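Local atomic coordinates of multicopper oxidase (Uncultured bacterium, PDB entry 4E9X), a protein that probably couples the one-electron oxidation of substrates at one copper site to the reduction of dioxygen to water at a cluster of further coppers. Residues V13-A18 / G30-P35; V189-F194 / F249-H254; M210-T213 / P219-S222; D227-L230 / R236-V239; V272-G277 / Y284-K289. All blocks are in the same frame, centred on the assembly; numbering follows the deposited sequence.

Contact 1: residues V13-A18 / G30-P35; sequences VTIKVA and GQVPGP
With chi1 at -62°, Val13 sets CG1 anti to its own carbonyl carbon and CG2 between that carbon and the backbone N, which brings both methyls against Gly30. Ile15, two residues further along the strand, places CG1 between N and C (chi1 56°), and its extended next bond carries CD1 out as the tip that reaches Val32. The two meetings differ in kind. At Val13 a side chain lies against main chain: CG2 of Val13 comes to 3.8 Å from O of Gly30, and CG1 of Val13 to 4.1 Å from CA of Gly30, a residue whose positive phi favours glycine. At Ile15 the touch is wholly apolar, CD1 of Ile15 standing 4.0 Å from CB of Val32, with the two side chains crossing at about a right angle. Replacing Val13 by an alanine would remove both methyls and would probably open a gap beside the Gly30 carbonyl. No hydrogen bond joins the segments; the loop is braced from within by Gln31, whose NE2 donates to O of Pro33 (2.9 Å), on the far side of the cis peptide that precedes Pro33. Val25 touches both Val13 and Val32, and Trp119 backs Val32. All four touching residues are buried, as expected for the interior of a cupredoxin-type beta sandwich, where the loop from strand 21-28 to strand 36-40 in another sheet packs on strand 3-18.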
# COMPACT_ATOMS: atom_id res chain seq x y z
N VAL A 13 -19.82 15.75 -19.54
CA VAL A 13 -20.74 14.67 -19.84
C VAL A 13 -21.08 13.95 -18.55
O VAL A 13 -20.41 14.15 -17.50
CB VAL A 13 -20.17 13.66 -20.89
CG1 VAL A 13 -19.91 14.34 -22.22
CG2 VAL A 13 -18.87 12.99 -20.38
N THR A 14 -22.13 13.13 -18.62
CA THR A 14 -22.52 12.25 -17.51
C THR A 14 -22.35 10.77 -17.94
O THR A 14 -22.80 10.37 -19.02
CB THR A 14 -24.00 12.53 -17.15
OG1 THR A 14 -24.13 13.90 -16.72
CG2 THR A 14 -24.51 11.62 -16.03
N ILE A 15 -21.71 10.02 -17.06
CA ILE A 15 -21.48 8.62 -17.33
C ILE A 15 -22.23 7.77 -16.36
O ILE A 15 -22.51 8.21 -15.26
CB ILE A 15 -19.94 8.25 -17.31
CG1 ILE A 15 -19.31 8.65 -15.99
CG2 ILE A 15 -19.26 8.89 -18.50
CD1 ILE A 15 -17.90 8.06 -15.82
N LYS A 16 -22.56 6.57 -16.73
CA LYS A 16 -23.16 5.64 -15.77
C LYS A 16 -22.06 4.78 -15.19
O LYS A 16 -21.46 4.01 -15.91
CB LYS A 16 -24.20 4.74 -16.48
CG LYS A 16 -24.92 3.86 -15.45
CD LYS A 16 -26.05 3.11 -16.07
CE LYS A 16 -27.46 3.62 -15.91
NZ LYS A 16 -27.67 5.04 -15.58
N VAL A 17 -21.76 4.97 -13.91
CA VAL A 17 -20.68 4.20 -13.27
C VAL A 17 -21.21 2.87 -12.74
O VAL A 17 -20.53 1.85 -12.84
CB VAL A 17 -20.07 5.06 -12.15
CG1 VAL A 17 -19.05 4.29 -11.27
CG2 VAL A 17 -19.37 6.26 -12.70
N ALA A 18 -22.43 2.89 -12.15
CA ALA A 18 -22.99 1.72 -11.52
C ALA A 18 -24.52 1.78 -11.76
O ALA A 18 -25.00 2.89 -12.06
CB ALA A 18 -22.69 1.79 -10.02
N GLY A 30 -15.08 13.51 -24.28
CA GLY A 30 -16.39 13.11 -23.83
C GLY A 30 -16.48 11.66 -23.37
O GLY A 30 -17.54 11.07 -23.37
N GLN A 31 -15.34 11.08 -22.91
CA GLN A 31 -15.40 9.68 -22.47
C GLN A 31 -14.49 9.51 -21.24
O GLN A 31 -13.54 10.29 -21.06
CB GLN A 31 -14.96 8.73 -23.58
CG GLN A 31 -13.57 9.06 -24.19
CD GLN A 31 -13.15 7.93 -25.14
OE1 GLN A 31 -13.61 7.89 -26.29
NE2 GLN A 31 -12.30 7.05 -24.66
N VAL A 32 -14.77 8.46 -20.45
CA VAL A 32 -13.95 8.08 -19.31
C VAL A 32 -13.82 6.55 -19.36
O VAL A 32 -14.89 5.92 -19.36
CB VAL A 32 -14.49 8.48 -17.96
CG1 VAL A 32 -13.48 8.08 -16.88
CG2 VAL A 32 -14.74 10.02 -17.92
N PRO A 33 -12.65 5.92 -19.42
CA PRO A 33 -11.33 6.53 -19.59
C PRO A 33 -11.24 7.40 -20.86
O PRO A 33 -12.04 7.24 -21.81
CB PRO A 33 -10.46 5.30 -19.84
CG PRO A 33 -11.16 4.13 -19.19
CD PRO A 33 -12.62 4.44 -19.35
N GLY A 34 -10.33 8.35 -20.83
CA GLY A 34 -10.05 9.16 -22.00
C GLY A 34 -9.53 8.27 -23.13
O GLY A 34 -9.23 7.07 -22.98
N PRO A 35 -9.40 8.87 -24.33
CA PRO A 35 -8.89 8.14 -25.51
C PRO A 35 -7.53 7.51 -25.26
O PRO A 35 -6.66 8.03 -24.54
CB PRO A 35 -8.79 9.23 -26.58
CG PRO A 35 -9.81 10.22 -26.12
CD PRO A 35 -9.70 10.30 -24.61

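Contact 2: residues V189-F194 / F249-H254; sequences VKIRFF and FIFHDH. With CU (copper (II) ion), chain F; CU (copper (II) ion), chain S.
The rings of Phe193 and Phe251 meet rim to rim, with CZ of Phe193 3.6 Å from CZ of Phe251 and each near the plane of the other ring, so no face-on stack forms. One face of the Phe193 ring carries CG2 of Ile191, 3.6 Å above the plane and offset toward the rim. The same isoleucine uses its other branch on Phe251: CD1 of Ile191 lies at the edge of that ring, 3.6 Å from CE1 of Phe251. Phe251 reaches this pair because its CG is anti to the backbone N (chi1 -176°), which projects the ring toward the opposing strand. Both segments belong to one cupredoxin-type beta sandwich but to different sheets, and the CA atoms of Ile191 and Phe251 are 11.5 Å apart, a gap bridged by side chains alone. An alanine at Phe251 would probably leave the Ile191 CD1 methyl and the Phe193 rim without their shared partner. The next residue, His252, binds copper through NE2 at 2.0 Å, together with His206 of the same chain and His106 of the second subunit. Its ring rotation is held by a bond from ND1 of His252 to O of Asp253 (2.9 Å, 166°), made in the ring plane but from above the carbonyl plane. His254 NE2 holds a second copper at 2.1 Å together with His62 and His104 of the second subunit.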
# COMPACT_ATOMS: atom_id res chain seq x y z
N VAL A 189 -1.56 -13.06 -22.18
CA VAL A 189 -2.31 -11.81 -21.92
C VAL A 189 -1.40 -10.83 -21.17
O VAL A 189 -0.91 -11.16 -20.10
CB VAL A 189 -3.58 -12.09 -21.13
CG1 VAL A 189 -4.42 -10.82 -21.00
CG2 VAL A 189 -4.42 -13.20 -21.79
N LYS A 190 -1.23 -9.63 -21.74
CA LYS A 190 -0.51 -8.57 -21.02
C LYS A 190 -1.59 -7.72 -20.36
O LYS A 190 -2.48 -7.24 -21.09
CB LYS A 190 0.35 -7.78 -22.01
CG LYS A 190 0.99 -6.54 -21.36
CD LYS A 190 1.92 -5.86 -22.39
CE LYS A 190 2.72 -4.74 -21.86
NZ LYS A 190 3.86 -5.14 -20.97
N ILE A 191 -1.52 -7.53 -19.04
CA ILE A 191 -2.46 -6.63 -18.35
C ILE A 191 -1.65 -5.46 -17.79
O ILE A 191 -0.64 -5.68 -17.13
CB ILE A 191 -3.27 -7.35 -17.29
CG1 ILE A 191 -4.05 -8.51 -17.95
CG2 ILE A 191 -4.23 -6.38 -16.62
CD1 ILE A 191 -4.12 -9.73 -17.11
N ARG A 192 -2.16 -4.27 -18.06
CA ARG A 192 -1.55 -3.02 -17.57
C ARG A 192 -2.51 -2.44 -16.55
O ARG A 192 -3.61 -1.99 -16.93
CB ARG A 192 -1.35 -2.07 -18.75
CG ARG A 192 -0.48 -2.67 -19.86
CD ARG A 192 -0.46 -1.75 -21.05
NE ARG A 192 0.06 -2.32 -22.31
CZ ARG A 192 1.20 -1.94 -22.85
NH1 ARG A 192 2.08 -1.11 -22.28
NH2 ARG A 192 1.51 -2.46 -24.04
N PHE A 193 -2.09 -2.43 -15.28
CA PHE A 193 -2.89 -1.86 -14.19
C PHE A 193 -2.48 -0.40 -13.96
O PHE A 193 -1.28 -0.12 -13.91
CB PHE A 193 -2.64 -2.60 -12.86
CG PHE A 193 -2.98 -4.08 -12.86
CD1 PHE A 193 -4.29 -4.52 -13.09
CD2 PHE A 193 -2.03 -5.01 -12.54
CE1 PHE A 193 -4.60 -5.87 -13.03
CE2 PHE A 193 -2.34 -6.38 -12.51
CZ PHE A 193 -3.65 -6.81 -12.70
N PHE A 194 -3.47 0.45 -13.73
CA PHE A 194 -3.20 1.86 -13.43
C PHE A 194 -3.93 2.28 -12.17
O PHE A 194 -5.16 2.05 -12.06
CB PHE A 194 -3.69 2.79 -14.55
CG PHE A 194 -3.21 2.55 -15.95
CD1 PHE A 194 -2.53 3.55 -16.64
CD2 PHE A 194 -3.48 1.35 -16.63
CE1 PHE A 194 -2.16 3.41 -17.98
CE2 PHE A 194 -3.15 1.18 -17.96
CZ PHE A 194 -2.52 2.23 -18.64
N PHE A 249 -12.93 -17.56 -14.40
CA PHE A 249 -12.11 -17.18 -13.26
C PHE A 249 -12.24 -15.69 -12.97
O PHE A 249 -11.79 -14.84 -13.72
CB PHE A 249 -10.65 -17.57 -13.56
CG PHE A 249 -10.42 -19.07 -13.37
CD1 PHE A 249 -10.52 -19.66 -12.11
CD2 PHE A 249 -10.05 -19.84 -14.47
CE1 PHE A 249 -10.24 -20.99 -11.96
CE2 PHE A 249 -9.77 -21.21 -14.30
CZ PHE A 249 -9.86 -21.78 -13.02
N ILE A 250 -12.87 -15.37 -11.83
CA ILE A 250 -13.06 -13.94 -11.48
C ILE A 250 -11.73 -13.30 -11.24
O ILE A 250 -10.73 -13.93 -10.89
CB ILE A 250 -14.04 -13.91 -10.30
CG1 ILE A 250 -14.73 -12.57 -10.03
CG2 ILE A 250 -13.39 -14.35 -9.01
CD1 ILE A 250 -15.85 -12.66 -8.99
N PHE A 251 -11.68 -11.97 -11.42
CA PHE A 251 -10.41 -11.21 -11.42
C PHE A 251 -10.86 -9.88 -10.82
O PHE A 251 -11.71 -9.20 -11.40
CB PHE A 251 -9.93 -11.14 -12.85
CG PHE A 251 -8.56 -10.46 -13.15
CD1 PHE A 251 -8.13 -10.33 -14.46
CD2 PHE A 251 -7.69 -9.99 -12.15
CE1 PHE A 251 -6.92 -9.77 -14.83
CE2 PHE A 251 -6.51 -9.40 -12.54
CZ PHE A 251 -6.11 -9.26 -13.82
N HIS A 252 -10.33 -9.52 -9.65
CA HIS A 252 -11.01 -8.41 -8.94
C HIS A 252 -10.08 -7.76 -7.93
O HIS A 252 -9.08 -8.32 -7.50
CB HIS A 252 -12.26 -8.92 -8.21
CG HIS A 252 -11.95 -9.94 -7.16
ND1 HIS A 252 -11.70 -9.63 -5.81
CD2 HIS A 252 -11.81 -11.27 -7.23
CE1 HIS A 252 -11.44 -10.80 -5.19
NE2 HIS A 252 -11.51 -11.82 -6.00
N ASP A 253 -10.48 -6.57 -7.51
CA ASP A 253 -9.84 -5.89 -6.36
C ASP A 253 -10.21 -6.68 -5.12
O ASP A 253 -11.39 -6.96 -4.85
CB ASP A 253 -10.35 -4.45 -6.34
CG ASP A 253 -9.76 -3.57 -5.29
OD1 ASP A 253 -8.99 -4.03 -4.42
OD2 ASP A 253 -10.09 -2.35 -5.34
N HIS A 254 -9.19 -7.05 -4.35
CA HIS A 254 -9.39 -7.85 -3.13
C HIS A 254 -9.62 -7.01 -1.91
O HIS A 254 -9.82 -7.55 -0.79
CB HIS A 254 -8.17 -8.77 -2.99
CG HIS A 254 -8.45 -10.06 -2.26
ND1 HIS A 254 -8.83 -10.20 -0.92
CD2 HIS A 254 -8.38 -11.34 -2.70
CE1 HIS A 254 -8.97 -11.47 -0.64
NE2 HIS A 254 -8.71 -12.24 -1.69
CU CU F . -11.80 -13.67 -5.37
CU CU S . -8.69 -14.31 -1.72

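Contact 3: residues M210-T213 / P219-S222; sequences MLVT and PLDS
The carbonyl oxygen of Thr213 is gripped by three groups near the turn of a beta hairpin. Leu220 N donates to Thr213 O across 2.9 Å with an N-H...O angle of 172°, nearly straight. Water 1 donates a second bond to Thr213 O at 2.8 Å. The third is a CA-H...O contact, with CA of Pro219 3.4 Å from Thr213 O and an angle of 139° at the hydrogen. Water 1 also donates to Leu220 O at 2.8 Å, so it spans the carbonyls of the two residues whose CA atoms are nearest across the hairpin. The side chains add an apolar contact. Leu220 sends its CD1 back over the neighbouring strand, 4.1 Å from CG1 of Val212 and 3.8 Å from O of Val212; CG1 of Val212, anti to the backbone N (chi1 -178°), is the branch that meets it. Thr213 itself turns its side chain from the hairpin partner, and its OG1 makes a weak bond to Asp238 O on the next strand of the sheet. Outside the hairpin, Tyr224 of the third subunit packs on Leu220, which places this edge of the sheet at a subunit interface. Between residues 210-213 and 219-222 there is thus one direct bond and one water bridge, while Val212 pairs with Tyr224 further along; the chain turns a corner at 221-222, just beyond the bonded pair. Thr213 O takes both a backbone N-H and the water, and Leu220 O takes the same water, which links two carbonyls that could not bond to each other directly because neither has a hydrogen to give.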
# COMPACT_ATOMS: atom_id res chain seq x y z
N MET A 210 0.16 -14.15 -12.01
CA MET A 210 0.60 -13.09 -12.87
C MET A 210 2.12 -12.95 -12.76
O MET A 210 2.70 -12.94 -11.66
CB MET A 210 0.01 -11.75 -12.41
CG MET A 210 -1.51 -11.71 -12.68
SD MET A 210 -2.30 -10.26 -11.92
CE MET A 210 -2.45 -10.78 -10.20
N LEU A 211 2.81 -12.82 -13.87
CA LEU A 211 4.23 -12.50 -13.87
C LEU A 211 4.34 -10.98 -13.98
O LEU A 211 3.98 -10.43 -15.03
CB LEU A 211 4.95 -13.16 -15.04
CG LEU A 211 6.46 -12.85 -15.07
CD1 LEU A 211 7.18 -13.41 -13.83
CD2 LEU A 211 7.09 -13.41 -16.35
N VAL A 212 4.78 -10.33 -12.92
CA VAL A 212 4.95 -8.86 -12.90
C VAL A 212 6.25 -8.54 -13.64
O VAL A 212 7.35 -8.90 -13.20
CB VAL A 212 4.98 -8.34 -11.46
CG1 VAL A 212 5.11 -6.82 -11.53
CG2 VAL A 212 3.74 -8.78 -10.66
N THR A 213 6.12 -7.87 -14.80
CA THR A 213 7.28 -7.60 -15.64
C THR A 213 7.71 -6.15 -15.67
O THR A 213 8.84 -5.89 -16.04
CB THR A 213 6.95 -8.03 -17.10
OG1 THR A 213 5.80 -7.33 -17.57
CG2 THR A 213 6.61 -9.53 -17.19
N PRO A 219 10.87 -2.08 -17.58
CA PRO A 219 10.97 -3.52 -17.32
C PRO A 219 11.84 -3.83 -16.11
O PRO A 219 12.96 -3.29 -15.97
CB PRO A 219 11.62 -4.07 -18.60
CG PRO A 219 12.38 -2.88 -19.16
CD PRO A 219 11.55 -1.68 -18.84
N LEU A 220 11.36 -4.72 -15.27
CA LEU A 220 12.11 -5.12 -14.08
C LEU A 220 13.23 -6.05 -14.48
O LEU A 220 13.06 -7.01 -15.27
CB LEU A 220 11.18 -5.86 -13.12
CG LEU A 220 10.06 -5.00 -12.47
CD1 LEU A 220 9.14 -5.92 -11.72
CD2 LEU A 220 10.64 -3.97 -11.54
N ASP A 221 14.40 -5.86 -13.87
CA ASP A 221 15.48 -6.84 -14.03
C ASP A 221 15.12 -8.16 -13.36
O ASP A 221 15.61 -9.22 -13.82
CB ASP A 221 16.78 -6.28 -13.44
CG ASP A 221 17.44 -5.18 -14.24
OD1 ASP A 221 17.21 -5.05 -15.48
OD2 ASP A 221 18.25 -4.41 -13.63
N SER A 222 14.32 -8.11 -12.31
CA SER A 222 13.92 -9.32 -11.59
C SER A 222 12.40 -9.40 -11.53
O SER A 222 11.76 -9.06 -10.54
CB SER A 222 14.49 -9.34 -10.18
OG SER A 222 14.28 -10.62 -9.62
O HOH W 1 10.75 -7.85 -16.64

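Contact 4: residues D227-L230 / R236-V239; sequences DTVL and RYDV
Apolar contacts carry most of this pairing, and Val229 is central to them. Its CG1, anti to the backbone N (chi1 173°), reaches across to Tyr237, 4.0 Å from CG and 4.1 Å from CB of that tyrosine, meeting the base of the side chain at a slant to the ring. The other branch points elsewhere: CG2 of Val229 lies 4.4 Å from CG1 of Val239. Strands 228-230 and 236-239 run at 157° to each other with axes 9.0 Å apart, too far for backbone pairing, as expected for opposite sheets of a beta sandwich. Met210 fills in beside Val229 and Val239. A second kind of contact sets carbon against oxygen: O of Leu230 comes 3.4 Å from CE2 of Tyr237, again in an oblique approach to the ring. The phenol is fixed elsewhere, its OH bonded to Glu235. Hydrogen bonds and ion pairs flank this apolar strip without crossing it. Within its own segment Thr228 OG1 donates to OD1 of Asp227 over 2.9 Å, nearly along the C-O axis. OD1 of Asp227 also pairs with NE2 of His62 of the second subunit, which binds a copper shared with His254 of this chain, and Arg236 of the second subunit forms a salt bridge to OD2. Asp238 is matched by Lys190. The chemistry therefore divides: dispersion contacts seat one sheet on the other, whereas the carboxylate of Asp227 finds further partners across the subunit boundary, where it probably acts as a second-shell group, helping to orient His62 of the second subunit.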
# COMPACT_ATOMS: atom_id res chain seq x y z
N ASP A 227 -0.13 -13.50 -7.17
CA ASP A 227 -1.56 -13.67 -7.48
C ASP A 227 -2.35 -12.43 -7.07
O ASP A 227 -3.51 -12.31 -7.49
CB ASP A 227 -2.08 -14.97 -6.85
CG ASP A 227 -2.12 -15.01 -5.34
OD1 ASP A 227 -2.54 -14.04 -4.66
OD2 ASP A 227 -1.74 -16.06 -4.79
N THR A 228 -1.73 -11.48 -6.35
CA THR A 228 -2.41 -10.24 -5.93
C THR A 228 -1.41 -9.11 -6.07
O THR A 228 -0.32 -9.13 -5.49
CB THR A 228 -2.88 -10.36 -4.47
OG1 THR A 228 -3.78 -11.48 -4.34
CG2 THR A 228 -3.65 -9.10 -3.99
N VAL A 229 -1.75 -8.09 -6.89
CA VAL A 229 -0.83 -7.00 -7.14
C VAL A 229 -1.44 -5.72 -6.60
O VAL A 229 -2.54 -5.30 -7.04
CB VAL A 229 -0.61 -6.84 -8.67
CG1 VAL A 229 0.20 -5.59 -8.97
CG2 VAL A 229 0.09 -8.08 -9.26
N LEU A 230 -0.76 -5.07 -5.67
CA LEU A 230 -1.25 -3.83 -5.06
C LEU A 230 -0.90 -2.65 -5.97
O LEU A 230 0.26 -2.45 -6.31
CB LEU A 230 -0.58 -3.61 -3.70
CG LEU A 230 -1.15 -2.44 -2.89
CD1 LEU A 230 -2.60 -2.78 -2.51
CD2 LEU A 230 -0.28 -2.17 -1.64
N ARG A 236 1.83 2.25 -12.22
CA ARG A 236 1.37 1.23 -13.17
C ARG A 236 2.18 -0.03 -12.92
O ARG A 236 3.36 -0.01 -12.54
CB ARG A 236 1.53 1.67 -14.64
CG ARG A 236 0.52 2.74 -15.05
CD ARG A 236 0.94 4.16 -14.71
NE ARG A 236 2.17 4.51 -15.40
CZ ARG A 236 3.22 5.17 -14.86
NH1 ARG A 236 3.23 5.61 -13.61
NH2 ARG A 236 4.29 5.39 -15.64
N TYR A 237 1.51 -1.17 -13.13
CA TYR A 237 2.18 -2.46 -13.17
C TYR A 237 1.76 -3.18 -14.45
O TYR A 237 0.56 -3.18 -14.75
CB TYR A 237 1.79 -3.35 -11.96
CG TYR A 237 2.44 -2.79 -10.71
CD1 TYR A 237 3.72 -3.23 -10.33
CD2 TYR A 237 1.79 -1.83 -9.91
CE1 TYR A 237 4.34 -2.72 -9.17
CE2 TYR A 237 2.40 -1.33 -8.77
CZ TYR A 237 3.67 -1.77 -8.42
OH TYR A 237 4.28 -1.26 -7.27
N ASP A 238 2.71 -3.80 -15.17
CA ASP A 238 2.35 -4.67 -16.27
C ASP A 238 2.63 -6.08 -15.84
O ASP A 238 3.68 -6.36 -15.24
CB ASP A 238 3.17 -4.42 -17.53
CG ASP A 238 3.13 -3.05 -18.20
OD1 ASP A 238 2.61 -2.08 -17.62
OD2 ASP A 238 3.62 -2.99 -19.34
N VAL A 239 1.70 -6.98 -16.18
CA VAL A 239 1.88 -8.39 -15.86
C VAL A 239 1.57 -9.20 -17.13
O VAL A 239 0.99 -8.71 -18.10
CB VAL A 239 0.94 -8.85 -14.73
CG1 VAL A 239 1.14 -7.96 -13.48
CG2 VAL A 239 -0.53 -8.88 -15.17

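Contact 5: residues V272-G277 / Y284-K289; sequences VIEYDG and YVWKDK
Two overlapping beta turns, type I from Tyr284 to Lys287 and type II from Trp286 to Lys289, fold the loop so that Tyr284 and Trp286 both face Val272 and Glu274 on strand 270-275. The hydroxyl of Tyr284 donates to OE2 of Glu274 at 2.6 Å, a short bond that uses the anti lone pair of the oxygen. OE2 lies at the edge of the tyrosine ring, in its plane, while the carboxylate is turned 63° against that ring. Glu274 gets there with CG anti to its carbonyl carbon (chi1 -73°) and an extended chain beyond (chi2 -178°). OE2 has a second donor in water 2, at 2.7 Å from Glu274 OE2, which also donates to O of Trp286 (2.8 Å) and so ties the carboxylate to the turn. OE1 of Glu274 forms a salt bridge with NE of Arg182, which would probably favour the charged form. Val272 fills the space alongside: its CG1 is 3.4 Å from OH of Tyr284, and its CG2 is 3.8 Å from CZ3 of Trp286, the Val272 and Trp286 side chains sliding past each other in opposite directions. On one face of the tyrosine ring sits N of Trp286, 3.5 Å above the centre, and Arg248 makes a cation-pi contact with the same ring. The indole takes CE of Lys289 over one face and hydrogen-bonds through NE1 to Pro176 O. Together these groups fasten the linker after strand 270-275 to the second cupredoxin-type domain, before the chain returns to strand 306-308 in the sheet of the first domain.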
# COMPACT_ATOMS: atom_id res chain seq x y z
N VAL A 272 -14.37 -11.11 -15.13
CA VAL A 272 -14.20 -12.57 -15.15
C VAL A 272 -13.34 -12.89 -16.36
O VAL A 272 -13.62 -12.38 -17.48
CB VAL A 272 -15.55 -13.27 -15.29
CG1 VAL A 272 -15.42 -14.78 -15.34
CG2 VAL A 272 -16.47 -12.86 -14.17
N ILE A 273 -12.29 -13.67 -16.15
CA ILE A 273 -11.53 -14.27 -17.26
C ILE A 273 -12.40 -15.41 -17.75
O ILE A 273 -12.50 -16.45 -17.06
CB ILE A 273 -10.16 -14.74 -16.81
CG1 ILE A 273 -9.37 -13.53 -16.19
CG2 ILE A 273 -9.44 -15.36 -17.98
CD1 ILE A 273 -8.18 -13.99 -15.38
N GLU A 274 -13.03 -15.22 -18.90
CA GLU A 274 -13.95 -16.21 -19.49
C GLU A 274 -13.21 -16.90 -20.61
O GLU A 274 -12.86 -16.26 -21.61
CB GLU A 274 -15.14 -15.50 -20.10
CG GLU A 274 -16.16 -14.92 -19.08
CD GLU A 274 -17.32 -14.29 -19.79
OE1 GLU A 274 -17.31 -14.14 -21.04
OE2 GLU A 274 -18.26 -13.88 -19.09
N TYR A 275 -13.00 -18.21 -20.48
CA TYR A 275 -12.39 -18.92 -21.61
C TYR A 275 -13.46 -19.37 -22.61
O TYR A 275 -14.54 -19.89 -22.23
CB TYR A 275 -11.61 -20.15 -21.18
CG TYR A 275 -10.24 -19.93 -20.53
CD1 TYR A 275 -10.11 -19.34 -19.26
CD2 TYR A 275 -9.12 -20.38 -21.18
CE1 TYR A 275 -8.83 -19.18 -18.72
CE2 TYR A 275 -7.86 -20.27 -20.65
CZ TYR A 275 -7.72 -19.66 -19.40
OH TYR A 275 -6.47 -19.59 -18.86
N ASP A 276 -13.14 -19.17 -23.87
CA ASP A 276 -14.12 -19.44 -24.95
C ASP A 276 -14.66 -20.85 -24.90
O ASP A 276 -15.81 -21.06 -25.26
CB ASP A 276 -13.40 -19.25 -26.27
CG ASP A 276 -13.18 -17.78 -26.71
OD1 ASP A 276 -13.85 -16.88 -26.13
OD2 ASP A 276 -12.39 -17.53 -27.63
N GLY A 277 -13.84 -21.82 -24.49
CA GLY A 277 -14.28 -23.24 -24.68
C GLY A 277 -15.20 -23.69 -23.57
O GLY A 277 -15.66 -24.86 -23.62
N TYR A 284 -24.99 -18.73 -14.58
CA TYR A 284 -23.83 -17.82 -14.67
C TYR A 284 -24.29 -16.38 -14.72
O TYR A 284 -25.13 -15.99 -15.55
CB TYR A 284 -22.97 -18.17 -15.90
CG TYR A 284 -21.81 -17.22 -16.13
CD1 TYR A 284 -20.98 -16.86 -15.05
CD2 TYR A 284 -21.51 -16.67 -17.38
CE1 TYR A 284 -19.93 -16.01 -15.26
CE2 TYR A 284 -20.46 -15.81 -17.58
CZ TYR A 284 -19.66 -15.47 -16.49
OH TYR A 284 -18.60 -14.62 -16.66
N VAL A 285 -23.71 -15.55 -13.86
CA VAL A 285 -24.14 -14.16 -13.75
C VAL A 285 -24.08 -13.41 -15.08
O VAL A 285 -24.93 -12.55 -15.36
CB VAL A 285 -23.35 -13.42 -12.65
CG1 VAL A 285 -21.87 -13.27 -13.04
CG2 VAL A 285 -23.87 -12.02 -12.36
N TRP A 286 -23.13 -13.74 -15.92
CA TRP A 286 -22.94 -12.99 -17.18
C TRP A 286 -23.34 -13.80 -18.38
O TRP A 286 -22.88 -13.55 -19.52
CB TRP A 286 -21.50 -12.47 -17.20
CG TRP A 286 -21.33 -11.08 -16.65
CD1 TRP A 286 -22.28 -10.19 -16.28
CD2 TRP A 286 -20.06 -10.44 -16.44
NE1 TRP A 286 -21.72 -8.98 -15.83
CE2 TRP A 286 -20.34 -9.13 -15.93
CE3 TRP A 286 -18.73 -10.85 -16.62
CZ2 TRP A 286 -19.30 -8.24 -15.61
CZ3 TRP A 286 -17.71 -9.95 -16.31
CH2 TRP A 286 -18.00 -8.67 -15.81
N LYS A 287 -24.23 -14.77 -18.21
CA LYS A 287 -24.75 -15.48 -19.39
C LYS A 287 -25.45 -14.49 -20.33
O LYS A 287 -26.18 -13.60 -19.88
CB LYS A 287 -25.70 -16.59 -18.93
CG LYS A 287 -26.47 -17.25 -20.07
CD LYS A 287 -27.58 -18.12 -19.53
CE LYS A 287 -28.40 -18.63 -20.71
NZ LYS A 287 -27.56 -19.03 -21.88
N ASP A 288 -25.26 -14.53 -21.63
CA ASP A 288 -25.96 -13.48 -22.42
C ASP A 288 -25.65 -12.02 -22.13
O ASP A 288 -26.36 -11.04 -22.41
CB ASP A 288 -27.51 -13.60 -22.33
CG ASP A 288 -27.95 -14.94 -22.86
OD1 ASP A 288 -27.44 -15.33 -23.94
OD2 ASP A 288 -28.81 -15.58 -22.21
N LYS A 289 -24.49 -11.74 -21.57
CA LYS A 289 -23.98 -10.35 -21.44
C LYS A 289 -24.00 -9.60 -22.74
O LYS A 289 -23.62 -10.17 -23.77
CB LYS A 289 -22.54 -10.50 -20.95
CG LYS A 289 -21.76 -9.22 -20.73
CD LYS A 289 -22.47 -8.28 -19.71
CE LYS A 289 -21.41 -7.41 -19.10
NZ LYS A 289 -22.02 -6.43 -18.16
O HOH W 2 -20.33 -13.49 -20.78

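From the N terminus, contact 1 closes a short loop around strand 21-28 within the first multicopper-oxidase range. Contact 2 then opens a long loop, 189-194 to 249-254, in the second range, joining its two facing sheets. Contacts 3 and 4 both fall within that loop, one after the other: contact 3 closes a hairpin, while contact 4 again joins opposite sheets. They meet where Thr213 N approaches Asp238 O, and contact 4 meets contact 2 through the Lys190–Asp238 salt bridge. Contact 5 follows in series, its strand 270-275 lying beside strand 248-253, and it secures the linker that runs back to the first domain. None of the five cross along the chain.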